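Local coordinates for DegT/DnrJ/EryC1/StrS aminotransferase (Brucella abortus 2308, PDB 4QGR), which probably works as a pyridoxal-phosphate-dependent aminotransferase of the DegT/DnrJ/EryC1/StrS family, and binds pyridoxal-5'-phosphate in the crystal, at residues L149-Y153 / N154-A158; L343-S346 / E347-S351; E121-E124 / A125-A129. All coordinates share one frame; numbering follows the deposited sequence.

Interaction 1: residues L149-Y153 / N154-A158; sequences LAASY and NRITA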
loop_
_atom_site.group_PDB
_atom_site.type_symbol
_atom_site.label_atom_id
_atom_site.label_comp_id
_atom_site.label_asym_id
_atom_site.label_seq_id
_atom_site.Cartn_x
_atom_site.Cartn_y
_atom_site.Cartn_z
ATOM N N LEU A 149 -15.634 17.966 -8.075
ATOM C CA LEU A 149 -16.861 18.159 -8.828
ATOM C C LEU A 149 -17.268 16.855 -9.510
ATOM O O LEU A 149 -16.459 16.284 -10.245
ATOM C CB LEU A 149 -16.626 19.215 -9.899
ATOM C CG LEU A 149 -17.817 19.601 -10.817
ATOM C CD1 LEU A 149 -18.900 20.211 -9.973
ATOM C CD2 LEU A 149 -17.332 20.545 -11.922
ATOM N N ALA A 150 -18.518 16.393 -9.289
ATOM C CA ALA A 150 -18.930 15.107 -9.833
ATOM C C ALA A 150 -18.949 15.134 -11.368
ATOM O O ALA A 150 -19.399 16.114 -11.994
ATOM C CB ALA A 150 -20.308 14.693 -9.326
ATOM N N ALA A 151 -18.441 14.062 -11.948
ATOM C CA ALA A 151 -18.492 13.844 -13.401
ATOM C C ALA A 151 -19.939 13.576 -13.860
ATOM O O ALA A 151 -20.873 13.435 -13.041
ATOM C CB ALA A 151 -17.576 12.684 -13.783
ATOM N N SER A 152 -20.121 13.443 -15.167
ATOM C CA SER A 152 -21.470 13.361 -15.731
ATOM C C SER A 152 -21.976 11.948 -15.789
ATOM O O SER A 152 -22.015 11.364 -16.863
ATOM C CB SER A 152 -21.514 14.000 -17.104
ATOM O OG SER A 152 -21.342 15.390 -16.944
ATOM N N TYR A 153 -22.325 11.381 -14.635
ATOM C CA TYR A 153 -22.531 9.931 -14.537
ATOM C C TYR A 153 -23.741 9.407 -15.318
ATOM O O TYR A 153 -23.698 8.251 -15.758
ATOM C CB TYR A 153 -22.575 9.456 -13.056
ATOM C CG TYR A 153 -21.183 9.556 -12.499
ATOM C CD1 TYR A 153 -20.219 8.608 -12.856
ATOM C CD2 TYR A 153 -20.806 10.607 -11.681
ATOM C CE1 TYR A 153 -18.907 8.697 -12.407
ATOM C CE2 TYR A 153 -19.483 10.709 -11.233
ATOM C CZ TYR A 153 -18.545 9.755 -11.619
ATOM O OH TYR A 153 -17.197 9.827 -11.247
ATOM N N ASN A 154 -24.773 10.215 -15.512
ATOM C CA ASN A 154 -25.943 9.679 -16.264
ATOM C C ASN A 154 -25.576 9.420 -17.699
ATOM O O ASN A 154 -25.825 8.334 -18.204
ATOM C CB ASN A 154 -27.145 10.583 -16.179
ATOM C CG ASN A 154 -27.561 10.825 -14.756
ATOM O OD1 ASN A 154 -27.338 9.995 -13.859
ATOM N ND2 ASN A 154 -28.095 11.996 -14.514
ATOM N N ARG A 155 -24.942 10.388 -18.354
ATOM C CA ARG A 155 -24.541 10.179 -19.736
ATOM C C ARG A 155 -23.422 9.116 -19.885
ATOM O O ARG A 155 -23.403 8.338 -20.861
ATOM C CB ARG A 155 -24.167 11.492 -20.379
ATOM C CG ARG A 155 -25.356 12.461 -20.367
ATOM C CD ARG A 155 -25.014 13.810 -20.938
ATOM N NE ARG A 155 -24.835 13.665 -22.377
ATOM C CZ ARG A 155 -24.058 14.439 -23.121
ATOM N NH1 ARG A 155 -23.375 15.436 -22.574
ATOM N NH2 ARG A 155 -23.968 14.194 -24.423
ATOM N N ILE A 156 -22.480 9.097 -18.941
ATOM C CA ILE A 156 -21.434 8.081 -18.949
ATOM C C ILE A 156 -22.005 6.673 -18.777
ATOM O O ILE A 156 -21.620 5.741 -19.487
ATOM C CB ILE A 156 -20.358 8.388 -17.871
ATOM C CG1 ILE A 156 -19.617 9.663 -18.232
ATOM C CG2 ILE A 156 -19.322 7.276 -17.784
ATOM C CD1 ILE A 156 -18.675 10.101 -17.157
ATOM N N THR A 157 -22.958 6.518 -17.859
ATOM C CA THR A 157 -23.564 5.227 -17.635
ATOM C C THR A 157 -24.414 4.825 -18.850
ATOM O O THR A 157 -24.427 3.625 -19.233
ATOM C CB THR A 157 -24.396 5.274 -16.336
ATOM O OG1 THR A 157 -23.547 5.775 -15.296
ATOM C CG2 THR A 157 -24.986 3.895 -15.969
ATOM N N ALA A 158 -25.086 5.783 -19.482
ATOM C CA ALA A 158 -25.840 5.437 -20.695
ATOM C C ALA A 158 -24.910 4.789 -21.745
ATOM O O ALA A 158 -25.262 3.804 -22.376
ATOM C CB ALA A 158 -26.539 6.641 -21.294
HETATM O O HOH W 1 -22.296 15.770 -20.029
#
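T157 and Y153 meet where the side-chain hydroxyl of one turns back on the backbone carbonyl of the other, one helical turn earlier. T157 OG1 donates to Y153 O at 2.5 Å, while T157 N donates to the same oxygen at 2.8 Å; the two donors come from opposite faces of the carbonyl plane, so one oxygen is gripped twice. The hydroxyl can do this because OG1 stands anti to the carbonyl carbon of T157, beside its own N (chi1 -52°), a rotamer that suits threonine within a helix. The I156 side chain packs against the carbonyl oxygen of S152, one turn earlier, with I156 CG1 3.2 Å from S152 O. I156 N bonds to that S152 O at 3.1 Å. I156 CD1 continues to A151 CB, 4.4 Å away. An apolar branched chain fits here, since it also meets P143, V120 and L123. Y153 sets off away from the helix turn; its ring stacks with F187 and its OH hydrogen-bonds D145. R155 and S152 are joined more loosely through a water, 2.8 Å from R155 NH1 and only weakly bonded to S152 OG, while R155 NH2 forms a salt bridge with E121. S152, the N-cap residue, centres an inverse gamma turn at the N-terminus of helix 153-163, which links parallel strands 137-141 and 166-170 in a beta-alpha-beta crossover of the PLP-dependent aminotransferase fold.

Interaction 2: residues L343-S346 / E347-S351; sequences LPVS and ESLPS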
loop_
_atom_site.group_PDB
_atom_site.type_symbol
_atom_site.label_atom_id
_atom_site.label_comp_id
_atom_site.label_asym_id
_atom_site.label_seq_id
_atom_site.Cartn_x
_atom_site.Cartn_y
_atom_site.Cartn_z
ATOM N N LEU A 343 -6.560 15.517 -27.785
ATOM C CA LEU A 343 -6.901 16.039 -26.450
ATOM C C LEU A 343 -6.528 17.513 -26.328
ATOM O O LEU A 343 -5.688 17.874 -25.503
ATOM C CB LEU A 343 -6.164 15.193 -25.406
ATOM C CG LEU A 343 -6.273 13.682 -25.619
ATOM C CD1 LEU A 343 -5.279 12.896 -24.751
ATOM C CD2 LEU A 343 -7.693 13.322 -25.323
ATOM N N PRO A 344 -7.175 18.389 -27.136
ATOM C CA PRO A 344 -6.738 19.791 -27.142
ATOM C C PRO A 344 -6.965 20.507 -25.819
ATOM O O PRO A 344 -6.142 21.371 -25.447
ATOM C CB PRO A 344 -7.562 20.438 -28.285
ATOM C CG PRO A 344 -8.733 19.549 -28.449
ATOM C CD PRO A 344 -8.202 18.146 -28.163
ATOM N N VAL A 345 -8.045 20.167 -25.117
ATOM C CA VAL A 345 -8.351 20.844 -23.838
ATOM C C VAL A 345 -7.285 20.443 -22.820
ATOM O O VAL A 345 -6.658 21.292 -22.169
ATOM C CB VAL A 345 -9.773 20.532 -23.327
ATOM C CG1 VAL A 345 -10.039 21.201 -22.002
ATOM C CG2 VAL A 345 -10.836 20.956 -24.340
ATOM N N SER A 346 -7.061 19.143 -22.674
ATOM C CA SER A 346 -6.029 18.658 -21.767
ATOM C C SER A 346 -4.648 19.270 -22.083
ATOM O O SER A 346 -3.843 19.545 -21.172
ATOM C CB SER A 346 -5.945 17.143 -21.862
ATOM O OG SER A 346 -7.151 16.528 -21.380
ATOM N N GLU A 347 -4.360 19.497 -23.358
ATOM C CA GLU A 347 -3.052 20.025 -23.706
ATOM C C GLU A 347 -2.890 21.532 -23.436
ATOM O O GLU A 347 -1.770 22.006 -23.172
ATOM C CB GLU A 347 -2.748 19.701 -25.188
ATOM C CG GLU A 347 -2.457 18.231 -25.377
ATOM C CD GLU A 347 -2.088 17.859 -26.797
ATOM O OE1 GLU A 347 -1.934 18.792 -27.637
ATOM O OE2 GLU A 347 -1.928 16.651 -27.081
ATOM N N SER A 348 -3.969 22.284 -23.573
ATOM C CA SER A 348 -3.913 23.732 -23.398
ATOM C C SER A 348 -4.175 24.227 -21.964
ATOM O O SER A 348 -3.667 25.286 -21.571
ATOM C CB SER A 348 -4.873 24.422 -24.349
ATOM O OG SER A 348 -6.178 24.000 -24.096
ATOM N N LEU A 349 -4.944 23.482 -21.172
ATOM C CA LEU A 349 -5.181 23.907 -19.787
ATOM C C LEU A 349 -3.955 24.202 -18.947
ATOM O O LEU A 349 -4.016 25.143 -18.140
ATOM C CB LEU A 349 -6.040 22.882 -19.029
ATOM C CG LEU A 349 -7.512 22.992 -19.294
ATOM C CD1 LEU A 349 -8.230 21.824 -18.644
ATOM C CD2 LEU A 349 -8.050 24.331 -18.747
ATOM N N PRO A 350 -2.892 23.373 -19.038
ATOM C CA PRO A 350 -1.681 23.651 -18.280
ATOM C C PRO A 350 -1.081 25.030 -18.498
ATOM O O PRO A 350 -0.324 25.490 -17.636
ATOM C CB PRO A 350 -0.697 22.557 -18.740
ATOM C CG PRO A 350 -1.563 21.435 -19.184
ATOM C CD PRO A 350 -2.750 22.135 -19.813
ATOM N N SER A 351 -1.408 25.716 -19.594
ATOM C CA SER A 351 -0.847 27.037 -19.824
ATOM C C SER A 351 -1.644 28.137 -19.159
ATOM O O SER A 351 -1.180 29.270 -19.122
ATOM C CB SER A 351 -0.714 27.339 -21.327
ATOM O OG SER A 351 -1.995 27.442 -21.948
HETATM O O HOH W 2 -3.852 15.449 -28.699
#
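The flat peptide group of P344 is met on both faces by one residue: S348 N and S348 OG reach P344 O from opposite sides of its plane, each at 3.0 Å. Serine suits the place because its short hydroxyl sits between the backbone N and carbonyl carbon (chi1 60°), close enough to fold back on the turn. The second flat group is the carboxylate of E347, where E347 OE2 accepts from a water oxygen 2.8 Å away; that water also accepts from L343 N, and H328 is a second partner of OE2. The aliphatic part of E347 passes over the preceding turn, with E347 CG 3.3 Å from L343 O. V345 and L349 lie side by side, V345 CG1 3.9 Å from L349 CD1, while L349 N bonds to V345 O. P350 has no N-H to offer, so S346 O, 3.1 Å from P350 CD, is left buried without a polar partner. The short helix 344-348 follows strand 337-338, the edge of the large mixed sheet, and precedes strand 353-356; S346 OG and V345 N both bond to D110, just beyond the neighbouring strand 105-109.

Interaction 3: residues E121-E124 / A125-A129; sequences EQLE and AAIAA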
loop_
_atom_site.group_PDB
_atom_site.type_symbol
_atom_site.label_atom_id
_atom_site.label_comp_id
_atom_site.label_asym_id
_atom_site.label_seq_id
_atom_site.Cartn_x
_atom_site.Cartn_y
_atom_site.Cartn_z
ATOM N N GLU A 121 -19.076 12.797 -25.134
ATOM C CA GLU A 121 -19.192 12.502 -26.557
ATOM C C GLU A 121 -17.936 11.827 -27.054
ATOM O O GLU A 121 -17.991 10.880 -27.876
ATOM C CB GLU A 121 -19.425 13.763 -27.386
ATOM C CG GLU A 121 -20.829 14.333 -27.276
ATOM C CD GLU A 121 -21.078 15.193 -26.048
ATOM O OE1 GLU A 121 -20.126 15.528 -25.283
ATOM O OE2 GLU A 121 -22.279 15.526 -25.845
ATOM N N GLN A 122 -16.799 12.323 -26.590
ATOM C CA GLN A 122 -15.525 11.757 -27.011
ATOM C C GLN A 122 -15.276 10.381 -26.405
ATOM O O GLN A 122 -14.697 9.545 -27.059
ATOM C CB GLN A 122 -14.365 12.701 -26.718
ATOM C CG GLN A 122 -13.173 12.360 -27.610
ATOM C CD GLN A 122 -11.887 13.038 -27.234
ATOM O OE1 GLN A 122 -11.615 13.292 -26.046
ATOM N NE2 GLN A 122 -11.046 13.266 -28.223
ATOM N N LEU A 123 -15.742 10.133 -25.182
ATOM C CA LEU A 123 -15.736 8.795 -24.613
ATOM C C LEU A 123 -16.432 7.802 -25.567
ATOM O O LEU A 123 -15.907 6.715 -25.863
ATOM C CB LEU A 123 -16.464 8.786 -23.284
ATOM C CG LEU A 123 -16.781 7.466 -22.625
ATOM C CD1 LEU A 123 -15.513 6.680 -22.344
ATOM C CD2 LEU A 123 -17.645 7.574 -21.351
ATOM N N GLU A 124 -17.626 8.165 -25.990
ATOM C CA GLU A 124 -18.386 7.334 -26.910
ATOM C C GLU A 124 -17.598 7.033 -28.193
ATOM O O GLU A 124 -17.544 5.883 -28.673
ATOM C CB GLU A 124 -19.760 8.003 -27.201
ATOM C CG GLU A 124 -20.732 7.091 -27.948
ATOM C CD GLU A 124 -22.178 7.575 -27.848
ATOM O OE1 GLU A 124 -22.474 8.708 -28.275
ATOM O OE2 GLU A 124 -23.025 6.832 -27.321
ATOM N N ALA A 125 -17.005 8.067 -28.757
ATOM C CA ALA A 125 -16.172 7.922 -29.974
ATOM C C ALA A 125 -14.941 7.043 -29.757
ATOM O O ALA A 125 -14.570 6.276 -30.661
ATOM C CB ALA A 125 -15.757 9.263 -30.476
ATOM N N ALA A 126 -14.345 7.145 -28.577
ATOM C CA ALA A 126 -13.160 6.385 -28.211
ATOM C C ALA A 126 -13.503 4.901 -28.117
ATOM O O ALA A 126 -12.757 4.053 -28.612
ATOM C CB ALA A 126 -12.592 6.886 -26.883
ATOM N N ILE A 127 -14.655 4.588 -27.516
ATOM C CA ILE A 127 -15.086 3.203 -27.387
ATOM C C ILE A 127 -15.359 2.639 -28.783
ATOM O O ILE A 127 -14.917 1.530 -29.106
ATOM C CB ILE A 127 -16.333 3.078 -26.530
ATOM C CG1 ILE A 127 -15.992 3.385 -25.077
ATOM C CG2 ILE A 127 -16.955 1.696 -26.697
ATOM C CD1 ILE A 127 -17.164 3.721 -24.217
ATOM N N ALA A 128 -16.051 3.415 -29.620
ATOM C CA ALA A 128 -16.327 2.976 -30.984
ATOM C C ALA A 128 -15.044 2.723 -31.789
ATOM O O ALA A 128 -14.958 1.725 -32.524
ATOM C CB ALA A 128 -17.256 3.940 -31.729
ATOM N N ALA A 129 -14.071 3.606 -31.674
ATOM C CA ALA A 129 -12.794 3.416 -32.377
ATOM C C ALA A 129 -12.052 2.171 -31.895
ATOM O O ALA A 129 -11.477 1.420 -32.696
ATOM C CB ALA A 129 -11.915 4.642 -32.240
#
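A125 N donates to E121 O at 3.1 Å, opening a run of four successive i to i+4 bonds that define a regular alpha-helix, part of helix 120-133 in the large domain of the aminotransferase fold. The other three join A126 to Q122, I127 to L123 and A128 to E124, the last with an N-H...O angle of 165°. Q122 carries its polar end outside the helix: its OE1 accepts from D110 N and its NE2 donates to the carbonyls of P340 and G342. A long amide suits that site, since it can offer both an acceptor and a donor to backbone groups. A126 CB lies 3.4 Å from Q122 O, and A126 also touches F86 of strand 83-88; its small methyl suits this buried place against F86 and A339. L123 and I127, one turn apart, point the same way onto that strand and onto I159 of helix 153-163, and large branched chains suit this buried face against F86 and I159. For L123, chi1 170° and chi2 60° together bring the end of the side chain nearer the next turn, where L123 CD1 meets I127 CD1 at 3.9 Å.

Interactions 1 and 3 touch directly: R155 NH2 and E121 OE2 form a salt bridge at 2.6 Å, and I156 CG2 packs on L123 CD2 at 4.0 Å, so helices 153-163 and 120-133 are joined by charged and apolar contacts. Interaction 3 also meets interaction 2, with L343 CD2 4.0 Å from Q122 OE1, whereas interactions 1 and 2 come no nearer than about 11 Å between nearest atoms. D110 is shared by interactions 2 and 3. Interaction 1 lies nearer the cofactor than interaction 2: the Y153 side chain is about 10 Å from pyridoxal phosphate, against about 13 Å for that of S346. Interaction 3 lies away from the cofactor-binding residues.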